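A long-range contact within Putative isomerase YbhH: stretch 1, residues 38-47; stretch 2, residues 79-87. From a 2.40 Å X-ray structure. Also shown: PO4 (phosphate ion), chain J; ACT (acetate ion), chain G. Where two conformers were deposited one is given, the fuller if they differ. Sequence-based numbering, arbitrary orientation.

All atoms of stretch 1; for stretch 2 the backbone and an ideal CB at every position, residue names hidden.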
# COMPACT_ATOMS: atom_id res chain seq x y z
N ILE A 38 30.21 9.29 -12.06
CA ILE A 38 29.38 10.48 -11.93
C ILE A 38 29.82 11.31 -10.73
O ILE A 38 29.93 12.54 -10.82
CB ILE A 38 27.89 10.09 -11.83
CG1 ILE A 38 27.41 9.47 -13.14
CG2 ILE A 38 27.04 11.30 -11.49
CD1 ILE A 38 25.95 9.04 -13.11
N MET A 39 30.10 10.65 -9.61
CA MET A 39 30.43 11.35 -8.37
C MET A 39 31.90 11.73 -8.27
O MET A 39 32.22 12.65 -7.50
CB MET A 39 30.07 10.48 -7.17
CG MET A 39 28.61 10.20 -7.06
SD MET A 39 27.72 11.76 -7.02
CE MET A 39 26.34 11.27 -7.97
N GLY A 40 32.78 11.07 -9.00
CA GLY A 40 34.20 11.27 -8.80
C GLY A 40 34.74 10.47 -7.65
O GLY A 40 35.64 10.94 -6.94
N SER A 41 34.21 9.27 -7.43
CA SER A 41 34.67 8.41 -6.35
C SER A 41 36.16 8.11 -6.49
O SER A 41 36.67 7.90 -7.59
CB SER A 41 33.88 7.10 -6.36
OG SER A 41 34.34 6.21 -5.36
N GLY A 42 36.86 8.10 -5.35
CA GLY A 42 38.27 7.79 -5.30
C GLY A 42 39.17 8.96 -4.98
O GLY A 42 40.38 8.76 -4.83
N ASN A 43 38.63 10.16 -4.86
CA ASN A 43 39.40 11.35 -4.52
C ASN A 43 38.73 12.03 -3.33
O ASN A 43 37.50 12.11 -3.26
CB ASN A 43 39.48 12.31 -5.72
CG ASN A 43 40.17 13.62 -5.38
OD1 ASN A 43 39.52 14.60 -5.02
ND2 ASN A 43 41.49 13.64 -5.50
N ASP A 44 39.56 12.50 -2.39
CA ASP A 44 39.04 13.07 -1.15
C ASP A 44 38.07 14.21 -1.41
O ASP A 44 37.11 14.39 -0.65
CB ASP A 44 40.19 13.55 -0.26
CG ASP A 44 40.98 12.41 0.36
OD1 ASP A 44 40.61 11.24 0.13
OD2 ASP A 44 41.97 12.69 1.07
N LEU A 45 38.29 14.98 -2.47
CA LEU A 45 37.40 16.07 -2.83
C LEU A 45 36.44 15.70 -3.94
O LEU A 45 35.57 16.50 -4.30
CB LEU A 45 38.21 17.31 -3.24
CG LEU A 45 39.13 17.89 -2.17
CD1 LEU A 45 39.87 19.11 -2.70
CD2 LEU A 45 38.34 18.25 -0.92
N GLU A 46 36.55 14.48 -4.48
CA GLU A 46 35.83 14.07 -5.69
C GLU A 46 36.02 15.10 -6.79
O GLU A 46 35.07 15.60 -7.40
CB GLU A 46 34.36 13.80 -5.38
CG GLU A 46 34.17 12.56 -4.50
CD GLU A 46 32.74 12.30 -4.09
OE1 GLU A 46 32.03 13.25 -3.68
OE2 GLU A 46 32.31 11.13 -4.18
N ILE A 47 37.29 15.41 -7.05
CA ILE A 47 37.67 16.52 -7.92
C ILE A 47 37.27 16.28 -9.37
O ILE A 47 37.13 17.24 -10.13
CB ILE A 47 39.19 16.77 -7.78
CG1 ILE A 47 39.57 18.15 -8.33
CG2 ILE A 47 39.98 15.67 -8.47
CD1 ILE A 47 39.10 19.29 -7.46
N UNK A 79 25.07 4.65 -2.03
CA UNK A 79 26.10 5.48 -1.42
C UNK A 79 27.39 5.30 -2.21
O UNK A 79 27.91 4.18 -2.32
CB UNK A 79 26.30 5.12 0.05
N UNK A 80 27.90 6.38 -2.78
CA UNK A 80 29.14 6.35 -3.56
C UNK A 80 30.26 6.78 -2.63
O UNK A 80 30.34 7.94 -2.22
CB UNK A 80 29.06 7.25 -4.79
N UNK A 81 31.13 5.82 -2.28
CA UNK A 81 32.19 6.09 -1.32
C UNK A 81 33.15 7.13 -1.88
O UNK A 81 33.39 7.20 -3.10
CB UNK A 81 32.94 4.80 -0.96
N UNK A 82 33.68 7.97 -1.00
CA UNK A 82 34.53 9.08 -1.41
C UNK A 82 35.99 8.67 -1.55
O UNK A 82 36.60 8.86 -2.60
CB UNK A 82 34.41 10.23 -0.41
N UNK A 83 36.57 8.11 -0.49
CA UNK A 83 38.01 7.86 -0.46
C UNK A 83 38.42 6.58 -1.17
O UNK A 83 39.63 6.32 -1.28
CB UNK A 83 38.49 7.81 0.99
N UNK A 84 37.48 5.77 -1.65
CA UNK A 84 37.79 4.62 -2.48
C UNK A 84 36.63 4.36 -3.43
O UNK A 84 35.49 4.74 -3.17
CB UNK A 84 38.08 3.39 -1.62
N UNK A 85 36.95 3.69 -4.54
CA UNK A 85 35.98 3.42 -5.60
C UNK A 85 35.11 2.25 -5.18
O UNK A 85 35.39 1.09 -5.49
CB UNK A 85 36.68 3.13 -6.93
N UNK A 86 34.03 2.55 -4.46
CA UNK A 86 33.11 1.54 -3.98
C UNK A 86 31.70 2.13 -3.98
O UNK A 86 31.52 3.34 -3.85
CB UNK A 86 33.51 1.05 -2.59
N UNK A 87 30.71 1.26 -4.14
CA UNK A 87 29.30 1.63 -4.07
C UNK A 87 28.63 0.76 -3.02
O UNK A 87 28.83 -0.46 -2.99
CB UNK A 87 28.61 1.48 -5.43
P PO4 J . 33.74 7.88 2.71
O1 PO4 J . 35.00 7.87 1.88
O2 PO4 J . 33.72 9.11 3.59
O3 PO4 J . 32.53 7.90 1.79
O4 PO4 J . 33.70 6.63 3.56
C ACT G . 42.94 17.17 -4.94
O ACT G . 44.07 16.61 -4.92
OXT ACT G . 41.84 16.74 -4.49
CH3 ACT G . 42.92 18.58 -5.60

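Position 79 lies on extended backbone (phi/psi -97/120), and its ideal CB has nothing of stretch 1 within 5.5 Å. This contact therefore sets no preference there; the residue is Gln79, whose amide is hydrogen-bonded elsewhere in the structure.

At position 80 CA-to-CB points toward stretch 1, with the ideal CB 3.7 Å from CG of Met39 and 5.1 Å from CB of Ser41. Carbon at that range favours a compact apolar side chain, although OE2 of Glu46, 5.1 Å from the same CB, leaves a polar group conceivable. The residue is Val80, chi1 t; its CG1 lies 3.7 Å from Met39 CB and 3.6 Å from Ser41 CB, packing against both.

Position 81 points sideways, its ideal CB 4.8 Å from OG of Ser41, so many side chains would fit. The backbone matters more: the carbonyl O of 81 accepts a hydrogen bond from Ser41 OG at 2.6 Å. Ile81 occupies the site, and the end of its side chain leads away from stretch 1.

At position 82 CA-to-CB points away overall, yet the ideal CB is 4.4 Å from OE2 of Glu46 and 4.6 Å from O of Asn43. These acceptors could suit a small donor, but a short branched apolar group would also fit. Val82, chi1 t, places CG1 3.5 Å from Asp44 O and CG2 3.8 Å from Glu46 OE2. Its backbone O accepts from Gly42 N at 2.9 Å (145°), while its N donates to O3 of the phosphate at 3.0 Å.

Position 83 also points away, but its ideal CB is 4.1 Å from OD1 of Asp44. A carboxylate so close favours a donor: histidine, lysine, arginine, asparagine or glutamine could answer it. The residue is His83, with chi1 m turning the ring back so that ND1 donates to Asp44 OD1 at 2.3 Å (148°), a very short bond made at the ring edge.

Position 84 points away, with no stretch 1 atom within 5.5 Å of its ideal CB, and the choice is open. Glu84 instead pairs with position 86 in its own stretch.

Position 85 points sideways, its ideal CB 4.2 Å from Ser41 OG and 5.2 Å from Gly42 CA. A flexible polar or aliphatic chain would suit; Gln85 brings CG to 4.1 Å from Gly42 CA.

Positions 86, pointing away, and 87, sideways, have nothing of stretch 1 within 5.5 Å of their ideal CBs, so this contact leaves the choice open; they are Arg86, whose NH1 lies 2.4 Å from Glu84 OE1 in a salt bridge, and Val87.

Stretch 2, residues 79-87: QVIVHEQRV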
# COMPACT_ATOMS: atom_id res chain seq x y z
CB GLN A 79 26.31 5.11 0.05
CG GLN A 79 27.32 5.99 0.79
CD GLN A 79 26.78 7.37 1.10
OE1 GLN A 79 25.63 7.53 1.50
NE2 GLN A 79 27.62 8.39 0.92
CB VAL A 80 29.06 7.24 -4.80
CG1 VAL A 80 30.36 7.18 -5.58
CG2 VAL A 80 27.89 6.81 -5.68
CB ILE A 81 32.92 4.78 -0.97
CG1 ILE A 81 31.90 3.72 -0.55
CG2 ILE A 81 33.93 5.00 0.15
CD1 ILE A 81 31.05 4.13 0.64
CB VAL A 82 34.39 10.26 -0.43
CG1 VAL A 82 35.39 11.36 -0.77
CG2 VAL A 82 32.97 10.82 -0.45
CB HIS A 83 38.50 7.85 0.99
CG HIS A 83 38.23 9.14 1.72
ND1 HIS A 83 38.89 10.31 1.42
CD2 HIS A 83 37.37 9.43 2.72
CE1 HIS A 83 38.44 11.27 2.21
NE2 HIS A 83 37.52 10.76 3.01
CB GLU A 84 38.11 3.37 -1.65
CG GLU A 84 37.03 2.98 -0.66
CD GLU A 84 37.44 1.80 0.18
OE1 GLU A 84 36.67 0.82 0.26
OE2 GLU A 84 38.55 1.84 0.77
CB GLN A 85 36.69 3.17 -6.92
CG GLN A 85 37.45 4.38 -7.45
CD GLN A 85 38.09 4.13 -8.81
OE1 GLN A 85 38.99 3.30 -8.94
NE2 GLN A 85 37.62 4.84 -9.82
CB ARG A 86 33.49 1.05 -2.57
CG ARG A 86 32.85 -0.27 -2.17
CD ARG A 86 33.34 -0.76 -0.81
NE ARG A 86 32.64 -0.14 0.31
CZ ARG A 86 33.18 0.76 1.12
NH1 ARG A 86 34.43 1.14 0.95
NH2 ARG A 86 32.46 1.27 2.12
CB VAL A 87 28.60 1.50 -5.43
CG1 VAL A 87 27.11 1.78 -5.30
CG2 VAL A 87 29.23 2.44 -6.45
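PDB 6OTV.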